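Local coordinates for lectin (Trichosanthes anguina, PDB 4HR6), which binds carbohydrate as a nontoxic, three-chain seed lectin homologous to type II ribosome-inactivating proteins, at the interface of chains B and A. Sequence-based numbering; all coordinates share one arbitrary frame. Chains: chain A, Lectin; chain B, Lectin.

The interface of chains B and A. Residues chain B 32; chain A 157, 160-161, 165, 186, 192.
B:Tyr32 pushes its ring from chain B into a pocket of chain A and ends in a hydrogen bond between its phenol OH and the hydroxyl OG of A:Ser160, 2.7 Å long. This tyrosine anchor is likely to contribute to holding chains A and B of the three-chain lectin together. The tyrosine sits in the turn between strands 29-31 and 34-37 of chain B. With CG beside the backbone N and anti to the carbonyl carbon (chi1 -47°), the ring points toward the C-terminal end of helix 141-159, just beyond which A:Ser160 lies.

A:Ile186 crosses the tyrosine at about a right angle and lays its CD1 methyl over one face of the ring, 3.7 Å from the centroid in a CH-pi contact. CD1 of A:Ile186 is offset toward the rim and comes within 3.3 Å of CE2 of B:Tyr32. A:Ile157 runs past the ring in the opposite direction and puts its CG2 branch 3.9 Å from CD1 of B:Tyr32, while its carbonyl O lies in the ring plane at the CE1 edge. At the root of the side chain, CD1 of A:Leu192 packs against CB of B:Tyr32 at 3.8 Å.

The serine is itself positioned by the helix end: OG of A:Ser160, besides bonding to the phenol OH, donates to O of A:Ile157 at 2.6 Å. A:Gly165 closes in near the phenol, its CA 3.5 Å from OH of B:Tyr32.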
loop_
_atom_site.group_PDB
_atom_site.type_symbol
_atom_site.label_atom_id
_atom_site.label_comp_id
_atom_site.label_asym_id
_atom_site.label_seq_id
_atom_site.Cartn_x
_atom_site.Cartn_y
_atom_site.Cartn_z
ATOM N N TYR B 32 -10.187 -5.825 -0.162
ATOM C CA TYR B 32 -9.833 -4.546 -0.736
ATOM C C TYR B 32 -8.950 -4.718 -2.003
ATOM O O TYR B 32 -8.111 -3.881 -2.281
ATOM C CB TYR B 32 -9.119 -3.680 0.296
ATOM C CG TYR B 32 -9.754 -3.590 1.675
ATOM C CD1 TYR B 32 -9.215 -4.296 2.762
ATOM C CD2 TYR B 32 -10.863 -2.778 1.911
ATOM C CE1 TYR B 32 -9.771 -4.209 4.026
ATOM C CE2 TYR B 32 -11.433 -2.681 3.182
ATOM C CZ TYR B 32 -10.882 -3.397 4.241
ATOM O OH TYR B 32 -11.432 -3.305 5.512
ATOM N N ILE A 157 -5.347 -6.109 8.230
ATOM C CA ILE A 157 -6.201 -5.965 7.058
ATOM C C ILE A 157 -7.450 -6.819 7.211
ATOM O O ILE A 157 -8.571 -6.354 6.960
ATOM C CB ILE A 157 -5.470 -6.343 5.754
ATOM C CG1 ILE A 157 -4.420 -5.291 5.439
ATOM C CG2 ILE A 157 -6.451 -6.443 4.579
ATOM C CD1 ILE A 157 -3.529 -5.647 4.270
ATOM N N SER A 160 -9.704 -5.482 9.933
ATOM C CA SER A 160 -10.338 -4.224 9.550
ATOM C C SER A 160 -11.688 -4.387 8.874
ATOM O O SER A 160 -12.467 -3.442 8.833
ATOM C CB SER A 160 -9.433 -3.443 8.602
ATOM O OG SER A 160 -9.555 -3.961 7.277
ATOM N N THR A 161 -11.974 -5.571 8.341
ATOM C CA THR A 161 -13.243 -5.789 7.679
ATOM C C THR A 161 -14.430 -5.750 8.637
ATOM O O THR A 161 -15.565 -5.621 8.185
ATOM C CB THR A 161 -13.299 -7.139 6.962
ATOM O OG1 THR A 161 -13.075 -8.187 7.903
ATOM C CG2 THR A 161 -12.259 -7.201 5.854
ATOM N N GLY A 165 -12.634 -0.559 8.051
ATOM C CA GLY A 165 -11.260 -0.428 7.559
ATOM C C GLY A 165 -10.267 0.027 8.603
ATOM O O GLY A 165 -9.113 0.307 8.287
ATOM N N ILE A 186 -6.724 1.034 6.895
ATOM C CA ILE A 186 -6.344 0.743 5.525
ATOM C C ILE A 186 -6.239 1.971 4.610
ATOM O O ILE A 186 -5.803 1.837 3.480
ATOM C CB ILE A 186 -7.344 -0.182 4.844
ATOM C CG1 ILE A 186 -8.752 0.400 4.963
ATOM C CG2 ILE A 186 -7.238 -1.581 5.415
ATOM C CD1 ILE A 186 -9.614 0.044 3.786
ATOM N N LEU A 192 -2.453 -0.023 1.271
ATOM C CA LEU A 192 -3.356 -0.497 0.256
ATOM C C LEU A 192 -2.700 -0.671 -1.114
ATOM O O LEU A 192 -3.036 -1.593 -1.844
ATOM C CB LEU A 192 -4.531 0.487 0.142
ATOM C CG LEU A 192 -5.706 -0.004 -0.700
ATOM C CD1 LEU A 192 -6.244 -1.293 -0.101
ATOM C CD2 LEU A 192 -6.805 1.042 -0.805
#